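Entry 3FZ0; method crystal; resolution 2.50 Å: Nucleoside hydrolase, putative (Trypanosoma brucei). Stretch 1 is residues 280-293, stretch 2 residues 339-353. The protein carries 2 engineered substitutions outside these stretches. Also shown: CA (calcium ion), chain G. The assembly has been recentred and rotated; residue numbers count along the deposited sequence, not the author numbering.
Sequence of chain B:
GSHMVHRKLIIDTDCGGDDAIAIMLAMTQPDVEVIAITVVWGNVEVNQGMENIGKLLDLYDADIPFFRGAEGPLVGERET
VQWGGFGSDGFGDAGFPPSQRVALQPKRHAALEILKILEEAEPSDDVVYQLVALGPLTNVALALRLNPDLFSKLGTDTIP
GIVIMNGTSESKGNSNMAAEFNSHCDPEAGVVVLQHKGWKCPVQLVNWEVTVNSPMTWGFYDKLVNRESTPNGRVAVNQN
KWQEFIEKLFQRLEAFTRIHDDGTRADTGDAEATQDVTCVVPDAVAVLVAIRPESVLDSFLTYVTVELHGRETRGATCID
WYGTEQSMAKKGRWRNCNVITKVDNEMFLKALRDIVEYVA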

ATOM      1  N   VAL B 280      24.675  18.824  12.305  1.00 70.03           N
ATOM      2  CA  VAL B 280      23.564  19.241  11.458  1.00 68.45           C
ATOM      3  C   VAL B 280      22.473  19.823  12.337  1.00 68.03           C
ATOM      4  O   VAL B 280      22.086  19.196  13.304  1.00 68.17           O
ATOM      5  N   VAL B 281      21.991  21.023  12.004  1.00 67.20           N
ATOM      6  CA  VAL B 281      20.951  21.710  12.784  1.00 66.40           C
ATOM      7  C   VAL B 281      19.723  22.038  11.905  1.00 65.60           C
ATOM      8  O   VAL B 281      19.448  23.186  11.623  1.00 65.76           O
ATOM      9  N   PRO B 282      18.971  21.018  11.474  1.00 65.16           N
ATOM     10  CA  PRO B 282      17.967  21.196  10.405  1.00 64.45           C
ATOM     11  C   PRO B 282      16.956  22.305  10.599  1.00 64.45           C
ATOM     12  O   PRO B 282      16.744  23.106   9.660  1.00 64.27           O
ATOM     13  N   ASP B 283      16.308  22.367  11.767  1.00 64.25           N
ATOM     14  CA  ASP B 283      15.267  23.408  11.967  1.00 63.56           C
ATOM     15  C   ASP B 283      15.798  24.830  11.842  1.00 62.85           C
ATOM     16  O   ASP B 283      15.072  25.713  11.402  1.00 63.00           O
ATOM     17  N   ALA B 284      17.059  25.057  12.205  1.00 61.84           N
ATOM     18  CA  ALA B 284      17.637  26.401  12.106  1.00 61.06           C
ATOM     19  C   ALA B 284      17.781  26.796  10.651  1.00 60.73           C
ATOM     20  O   ALA B 284      17.594  27.970  10.296  1.00 60.40           O
ATOM     21  N   VAL B 285      18.088  25.815   9.799  1.00 60.15           N
ATOM     22  CA  VAL B 285      18.225  26.072   8.367  1.00 59.54           C
ATOM     23  C   VAL B 285      16.862  26.498   7.776  1.00 59.93           C
ATOM     24  O   VAL B 285      16.760  27.418   6.946  1.00 60.47           O
ATOM     25  N   ALA B 286      15.798  25.846   8.220  1.00 59.91           N
ATOM     26  CA  ALA B 286      14.464  26.164   7.739  1.00 59.97           C
ATOM     27  C   ALA B 286      14.069  27.593   8.151  1.00 60.24           C
ATOM     28  O   ALA B 286      13.596  28.375   7.313  1.00 60.83           O
ATOM     29  N   VAL B 287      14.239  27.937   9.435  1.00 60.26           N
ATOM     30  CA  VAL B 287      14.002  29.326   9.882  1.00 59.97           C
ATOM     31  C   VAL B 287      14.820  30.338   9.054  1.00 60.60           C
ATOM     32  O   VAL B 287      14.285  31.372   8.651  1.00 61.12           O
ATOM     33  N   LEU B 288      16.081  30.030   8.764  1.00 60.58           N
ATOM     34  CA  LEU B 288      16.876  30.912   7.919  1.00 61.20           C
ATOM     35  C   LEU B 288      16.266  31.104   6.520  1.00 61.63           C
ATOM     36  O   LEU B 288      16.226  32.233   5.983  1.00 61.71           O
ATOM     37  N   VAL B 289      15.785  30.011   5.929  1.00 62.06           N
ATOM     38  CA  VAL B 289      15.181  30.084   4.607  1.00 62.06           C
ATOM     39  C   VAL B 289      13.965  31.006   4.634  1.00 62.61           C
ATOM     40  O   VAL B 289      13.771  31.785   3.715  1.00 62.32           O
ATOM     41  N   ALA B 290      13.161  30.909   5.692  1.00 63.27           N
ATOM     42  CA  ALA B 290      11.938  31.700   5.824  1.00 63.89           C
ATOM     43  C   ALA B 290      12.210  33.171   5.908  1.00 64.46           C
ATOM     44  O   ALA B 290      11.507  33.969   5.323  1.00 64.64           O
ATOM     45  N   ILE B 291      13.212  33.548   6.672  1.00 65.81           N
ATOM     46  CA  ILE B 291      13.406  34.969   6.923  1.00 67.27           C
ATOM     47  C   ILE B 291      14.484  35.640   6.063  1.00 67.64           C
ATOM     48  O   ILE B 291      14.433  36.847   5.875  1.00 67.48           O
ATOM     49  N   ARG B 292      15.425  34.854   5.530  1.00 68.01           N
ATOM     50  CA  ARG B 292      16.407  35.383   4.606  1.00 68.64           C
ATOM     51  C   ARG B 292      16.372  34.600   3.317  1.00 68.31           C
ATOM     52  O   ARG B 292      17.207  33.724   3.114  1.00 67.98           O
ATOM     53  N   PRO B 293      15.407  34.923   2.429  1.00 68.50           N
ATOM     54  CA  PRO B 293      15.195  34.136   1.202  1.00 68.53           C
ATOM     55  C   PRO B 293      16.426  34.118   0.287  1.00 68.06           C
ATOM     56  O   PRO B 293      16.558  33.228  -0.539  1.00 68.53           O
ATOM     57  N   VAL B 339      11.658  22.765  -3.896  1.00 61.31           N
ATOM     58  CA  VAL B 339      12.584  21.859  -3.214  1.00 61.04           C
ATOM     59  C   VAL B 339      13.897  22.614  -3.097  1.00 61.23           C
ATOM     60  O   VAL B 339      14.524  22.889  -4.124  1.00 61.31           O
ATOM     61  N   ILE B 340      14.274  22.990  -1.869  1.00 61.08           N
ATOM     62  CA  ILE B 340      15.505  23.736  -1.624  1.00 61.23           C
ATOM     63  C   ILE B 340      16.701  22.764  -1.711  1.00 61.77           C
ATOM     64  O   ILE B 340      16.731  21.765  -0.984  1.00 61.68           O
ATOM     65  N   THR B 341      17.685  23.056  -2.570  1.00 61.87           N
ATOM     66  CA  THR B 341      18.792  22.117  -2.784  1.00 62.51           C
ATOM     67  C   THR B 341      20.159  22.629  -2.358  1.00 62.59           C
ATOM     68  O   THR B 341      21.069  21.831  -2.169  1.00 62.52           O
ATOM     69  N   LYS B 342      20.294  23.948  -2.227  1.00 62.51           N
ATOM     70  CA  LYS B 342      21.460  24.570  -1.612  1.00 62.39           C
ATOM     71  C   LYS B 342      21.162  25.846  -0.816  1.00 61.88           C
ATOM     72  O   LYS B 342      20.532  26.776  -1.326  1.00 61.40           O
ATOM     73  N   VAL B 343      21.649  25.858   0.422  1.00 61.56           N
ATOM     74  CA  VAL B 343      21.596  27.005   1.314  1.00 61.41           C
ATOM     75  C   VAL B 343      22.986  27.577   1.554  1.00 61.47           C
ATOM     76  O   VAL B 343      23.970  26.832   1.671  1.00 61.38           O
ATOM     77  N   ASP B 344      23.053  28.911   1.625  1.00 61.71           N
ATOM     78  CA  ASP B 344      24.302  29.661   1.823  1.00 62.05           C
ATOM     79  C   ASP B 344      24.817  29.374   3.228  1.00 62.02           C
ATOM     80  O   ASP B 344      24.251  29.868   4.200  1.00 62.16           O
ATOM     81  N   ASN B 345      25.857  28.543   3.330  1.00 62.05           N
ATOM     82  CA  ASN B 345      26.435  28.167   4.644  1.00 62.32           C
ATOM     83  C   ASN B 345      26.964  29.373   5.438  1.00 62.13           C
ATOM     84  O   ASN B 345      26.735  29.498   6.623  1.00 61.57           O
ATOM     85  N   GLU B 346      27.661  30.250   4.736  1.00 62.89           N
ATOM     86  CA  GLU B 346      28.182  31.485   5.284  1.00 64.29           C
ATOM     87  C   GLU B 346      27.074  32.332   5.973  1.00 63.77           C
ATOM     88  O   GLU B 346      27.257  32.765   7.107  1.00 62.65           O
ATOM     89  N   MET B 347      25.918  32.508   5.310  1.00 63.93           N
ATOM     90  CA  MET B 347      24.806  33.269   5.894  1.00 64.70           C
ATOM     91  C   MET B 347      24.219  32.550   7.097  1.00 63.60           C
ATOM     92  O   MET B 347      23.792  33.204   8.057  1.00 63.41           O
ATOM     93  N   PHE B 348      24.190  31.215   7.031  1.00 62.61           N
ATOM     94  CA  PHE B 348      23.767  30.386   8.152  1.00 62.30           C
ATOM     95  C   PHE B 348      24.642  30.535   9.430  1.00 62.24           C
ATOM     96  O   PHE B 348      24.125  30.749  10.520  1.00 61.55           O
ATOM     97  N   LEU B 349      25.965  30.452   9.271  1.00 62.18           N
ATOM     98  CA  LEU B 349      26.875  30.611  10.377  1.00 62.38           C
ATOM     99  C   LEU B 349      26.756  32.009  10.987  1.00 62.59           C
ATOM    100  O   LEU B 349      26.783  32.160  12.211  1.00 62.36           O
ATOM    101  N   LYS B 350      26.603  33.020  10.134  1.00 62.90           N
ATOM    102  CA  LYS B 350      26.498  34.392  10.606  1.00 63.58           C
ATOM    103  C   LYS B 350      25.236  34.560  11.472  1.00 63.26           C
ATOM    104  O   LYS B 350      25.264  35.215  12.526  1.00 63.13           O
ATOM    105  N   ALA B 351      24.142  33.948  11.028  1.00 62.76           N
ATOM    106  CA  ALA B 351      22.874  33.981  11.777  1.00 62.32           C
ATOM    107  C   ALA B 351      23.021  33.297  13.147  1.00 62.31           C
ATOM    108  O   ALA B 351      22.436  33.757  14.140  1.00 62.13           O
ATOM    109  N   LEU B 352      23.783  32.193  13.191  1.00 62.01           N
ATOM    110  CA  LEU B 352      24.052  31.506  14.445  1.00 61.83           C
ATOM    111  C   LEU B 352      24.928  32.398  15.319  1.00 62.03           C
ATOM    112  O   LEU B 352      24.701  32.539  16.519  1.00 61.64           O
ATOM    113  N   ARG B 353      25.919  33.006  14.690  1.00 62.51           N
ATOM    114  CA  ARG B 353      26.783  33.963  15.361  1.00 64.07           C
ATOM    115  C   ARG B 353      25.917  35.078  15.974  1.00 63.10           C
ATOM    116  O   ARG B 353      26.136  35.482  17.113  1.00 63.54           O
TER

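Helix 282-291 crosses helix 345-353 at 102° and the preceding strand at a similarly steep angle, and the two stretches bury 563 Å² between them, both sides summed. No hydrogen bond joins the two stretches; the seam is almost entirely apolar.

Leu-288 lies at its centre, pointing toward the other stretch with chi1 t and chi2 p. This rotamer places the two methyls against different neighbours: CD2 lies 3.7 Å from Phe-348 CA and 4.0 Å from Val-343 CG1, while CD1 rests 3.9 Å from Ala-351 CB. The small side chain of Ala-351 leaves room for that close approach.

The CA-to-CB bond of Phe-348 points sideways to the other stretch, but with chi1 t (179°) the ring comes nearer to it. Val-285, also t, sets CG2 over one ring face, 4.0 Å from the centroid of the Phe-348 ring, in a CH-pi contact. Ala-284 CB approaches the ring edge, 3.7 Å from Phe-348 CE1, and Val-281 CB also lies at the edge, 4.2 Å from Phe-348 CZ.

Toward the strand, beta-branched residues meet. Val-343, chi1 t, uses CG2 to touch Val-285 CG1 at 4.0 Å and Val-289 CG2 at 3.8 Å, its short, branched side chain packing against the helix. Ile-340, m in both chi angles, just reaches Val-289: Ile-340 CD1 lies 4.5 Å from Val-289 CG1.

At the far end, the flexible thioether of Met-347 (m, t, p) extends to Arg-292, where Met-347 CE lies 3.0 Å from Arg-292 NH1, a tight approach oblique to the guanidinium. Asp-344 caps the second helix: its OD1 accepts from Met-347 N at 3.1 Å.

Asp-283 takes no part in this packing. Its OD2 binds the calcium ion at 2.4 Å, and its OD1 accepts from water 1 (2.6 Å to the water O), itself a calcium ligand.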

ATOM      1  CB  VAL B 280      22.993  18.047  10.686  1.00 68.38           C
ATOM      2  CG1 VAL B 280      21.935  18.490   9.678  1.00 68.20           C
ATOM      3  CG2 VAL B 280      24.112  17.296   9.974  1.00 68.77           C
ATOM      4  CB  VAL B 281      21.524  23.001  13.457  1.00 66.45           C
ATOM      5  CG1 VAL B 281      20.566  23.525  14.504  1.00 67.07           C
ATOM      6  CG2 VAL B 281      22.857  22.713  14.108  1.00 66.53           C
ATOM      7  CB  PRO B 282      17.287  19.830  10.315  1.00 63.95           C
ATOM      8  CG  PRO B 282      18.387  18.876  10.732  1.00 64.36           C
ATOM      9  CD  PRO B 282      19.039  19.610  11.913  1.00 65.03           C
ATOM     10  CB  ASP B 283      14.570  23.230  13.303  1.00 63.91           C
ATOM     11  CG  ASP B 283      13.764  21.958  13.361  1.00 65.39           C
ATOM     12  OD1 ASP B 283      13.340  21.469  12.299  1.00 66.74           O
ATOM     13  OD2 ASP B 283      13.545  21.432  14.472  1.00 65.49           O
ATOM     14  CB  ALA B 284      18.985  26.497  12.833  1.00 60.74           C
ATOM     15  CB  VAL B 285      18.873  24.843   7.618  1.00 59.70           C
ATOM     16  CG1 VAL B 285      19.003  25.082   6.107  1.00 59.33           C
ATOM     17  CG2 VAL B 285      20.246  24.521   8.170  1.00 57.95           C
ATOM     18  CB  ALA B 286      13.446  25.130   8.265  1.00 59.51           C
ATOM     19  CB  VAL B 287      14.218  29.540  11.429  1.00 59.60           C
ATOM     20  CG1 VAL B 287      14.138  30.998  11.796  1.00 57.83           C
ATOM     21  CG2 VAL B 287      13.154  28.745  12.220  1.00 58.53           C
ATOM     22  CB  LEU B 288      18.304  30.392   7.805  1.00 61.66           C
ATOM     23  CG  LEU B 288      19.241  31.262   6.975  1.00 61.28           C
ATOM     24  CD1 LEU B 288      19.647  32.442   7.792  1.00 59.74           C
ATOM     25  CD2 LEU B 288      20.439  30.431   6.595  1.00 62.08           C
ATOM     26  CB  VAL B 289      14.861  28.687   4.043  1.00 61.82           C
ATOM     27  CG1 VAL B 289      13.917  28.760   2.841  1.00 60.43           C
ATOM     28  CG2 VAL B 289      16.153  27.989   3.644  1.00 61.94           C
ATOM     29  CB  ALA B 290      11.168  31.287   7.056  1.00 63.76           C
ATOM     30  CB  ILE B 291      13.497  35.299   8.427  1.00 67.13           C
ATOM     31  CG1 ILE B 291      14.690  34.657   9.091  1.00 68.72           C
ATOM     32  CG2 ILE B 291      12.268  34.764   9.124  1.00 67.19           C
ATOM     33  CD1 ILE B 291      14.495  34.518  10.640  1.00 68.77           C
ATOM     34  CB  ARG B 292      17.815  35.354   5.207  1.00 69.41           C
ATOM     35  CG  ARG B 292      17.945  36.028   6.561  1.00 72.13           C
ATOM     36  CD  ARG B 292      19.356  36.490   6.799  1.00 77.06           C
ATOM     37  NE  ARG B 292      19.558  37.837   6.296  1.00 81.23           N
ATOM     38  CZ  ARG B 292      20.701  38.299   5.789  1.00 83.65           C
ATOM     39  NH1 ARG B 292      21.769  37.522   5.703  1.00 83.31           N
ATOM     40  NH2 ARG B 292      20.780  39.565   5.365  1.00 85.61           N
ATOM     41  CB  PRO B 293      14.029  34.863   0.506  1.00 68.71           C
ATOM     42  CG  PRO B 293      14.099  36.299   1.053  1.00 68.91           C
ATOM     43  CD  PRO B 293      14.488  36.078   2.503  1.00 68.49           C
ATOM     44  CB  VAL B 339      12.764  20.530  -4.015  1.00 61.00           C
ATOM     45  CG1 VAL B 339      13.754  19.619  -3.336  1.00 59.37           C
ATOM     46  CG2 VAL B 339      11.396  19.843  -4.179  1.00 59.39           C
ATOM     47  CB  ILE B 340      15.494  24.399  -0.226  1.00 61.30           C
ATOM     48  CG1 ILE B 340      14.152  25.115   0.071  1.00 60.57           C
ATOM     49  CG2 ILE B 340      16.707  25.296  -0.050  1.00 61.33           C
ATOM     50  CD1 ILE B 340      13.773  26.262  -0.873  1.00 59.77           C
ATOM     51  CB  THR B 341      18.860  21.569  -4.220  1.00 62.68           C
ATOM     52  OG1 THR B 341      19.021  22.652  -5.132  1.00 63.87           O
ATOM     53  CG2 THR B 341      17.554  20.766  -4.580  1.00 62.88           C
ATOM     54  CB  LYS B 342      22.581  24.854  -2.616  1.00 62.71           C
ATOM     55  CG  LYS B 342      23.864  25.188  -1.865  1.00 62.84           C
ATOM     56  CD  LYS B 342      25.083  25.040  -2.691  1.00 65.67           C
ATOM     57  CE  LYS B 342      26.379  25.381  -1.868  1.00 66.96           C
ATOM     58  NZ  LYS B 342      26.745  24.322  -0.859  1.00 67.73           N
ATOM     59  CB  VAL B 343      20.913  26.648   2.644  1.00 61.46           C
ATOM     60  CG1 VAL B 343      21.128  27.724   3.705  1.00 61.73           C
ATOM     61  CG2 VAL B 343      19.398  26.461   2.408  1.00 61.26           C
ATOM     62  CB  ASP B 344      24.012  31.144   1.652  1.00 61.84           C
ATOM     63  CG  ASP B 344      25.256  31.996   1.639  1.00 63.32           C
ATOM     64  OD1 ASP B 344      26.233  31.720   2.377  1.00 64.77           O
ATOM     65  OD2 ASP B 344      25.251  32.994   0.886  1.00 63.68           O
ATOM     66  CB  ASN B 345      27.546  27.106   4.531  1.00 61.39           C
ATOM     67  CG  ASN B 345      27.889  26.504   5.881  1.00 61.24           C
ATOM     68  OD1 ASN B 345      26.994  26.002   6.586  1.00 62.82           O
ATOM     69  ND2 ASN B 345      29.162  26.596   6.282  1.00 61.43           N
ATOM     70  CB  GLU B 346      28.900  32.242   4.169  1.00 64.34           C
ATOM     71  CG  GLU B 346      29.838  33.346   4.632  1.00 67.87           C
ATOM     72  CD  GLU B 346      31.049  33.523   3.676  1.00 72.44           C
ATOM     73  OE1 GLU B 346      31.299  32.612   2.821  1.00 74.73           O
ATOM     74  OE2 GLU B 346      31.770  34.566   3.803  1.00 75.34           O
ATOM     75  CB  MET B 347      23.695  33.520   4.888  1.00 64.78           C
ATOM     76  CG  MET B 347      23.848  34.757   4.065  1.00 67.12           C
ATOM     77  SD  MET B 347      22.379  35.093   3.065  1.00 68.48           S
ATOM     78  CE  MET B 347      21.118  35.012   4.283  1.00 69.13           C
ATOM     79  CB  PHE B 348      23.709  28.925   7.719  1.00 62.05           C
ATOM     80  CG  PHE B 348      23.292  27.979   8.815  1.00 61.39           C
ATOM     81  CD1 PHE B 348      22.049  28.110   9.424  1.00 61.79           C
ATOM     82  CD2 PHE B 348      24.136  26.947   9.218  1.00 60.77           C
ATOM     83  CE1 PHE B 348      21.634  27.219  10.413  1.00 61.92           C
ATOM     84  CE2 PHE B 348      23.755  26.047  10.228  1.00 60.59           C
ATOM     85  CZ  PHE B 348      22.506  26.173  10.829  1.00 61.77           C
ATOM     86  CB  LEU B 349      28.313  30.324   9.949  1.00 62.18           C
ATOM     87  CG  LEU B 349      28.652  28.943   9.373  1.00 62.35           C
ATOM     88  CD1 LEU B 349      30.180  28.808   9.185  1.00 61.66           C
ATOM     89  CD2 LEU B 349      28.119  27.825  10.245  1.00 62.08           C
ATOM     90  CB  LYS B 350      26.498  35.375   9.446  1.00 63.88           C
ATOM     91  CG  LYS B 350      26.549  36.803   9.908  1.00 66.86           C
ATOM     92  CD  LYS B 350      25.810  37.755   8.953  1.00 71.45           C
ATOM     93  CE  LYS B 350      25.138  38.934   9.710  1.00 72.13           C
ATOM     94  NZ  LYS B 350      26.001  39.553  10.779  1.00 71.34           N
ATOM     95  CB  ALA B 351      21.748  33.325  10.961  1.00 61.53           C
ATOM     96  CB  LEU B 352      24.727  30.157  14.230  1.00 61.29           C
ATOM     97  CG  LEU B 352      24.027  28.988  13.531  1.00 61.50           C
ATOM     98  CD1 LEU B 352      24.938  27.737  13.595  1.00 60.23           C
ATOM     99  CD2 LEU B 352      22.666  28.686  14.108  1.00 60.24           C
ATOM    100  CB  ARG B 353      27.832  34.539  14.385  1.00 63.57           C
ATOM    101  CG  ARG B 353      29.313  34.353  14.797  1.00 65.63           C
ATOM    102  CD  ARG B 353      30.361  35.045  13.840  1.00 67.51           C
ATOM    103  NE  ARG B 353      30.113  34.767  12.416  1.00 75.39           N
ATOM    104  CZ  ARG B 353      30.715  33.814  11.692  1.00 77.32           C
ATOM    105  NH1 ARG B 353      31.666  33.036  12.218  1.00 77.96           N
ATOM    106  NH2 ARG B 353      30.360  33.642  10.412  1.00 78.46           N
TER
HETATM  107 CA    CA G 400      11.929  19.720  15.109  1.00 62.36          CA
HETATM  108  O   HOH W   1      12.584  19.076  13.005  1.00 33.86           O
HETATM  109  O   HOH W   2      11.147  17.160  14.758  1.00 45.13           O
HETATM  110  O   HOH W   3      13.983  18.507  15.660  1.00 28.67           O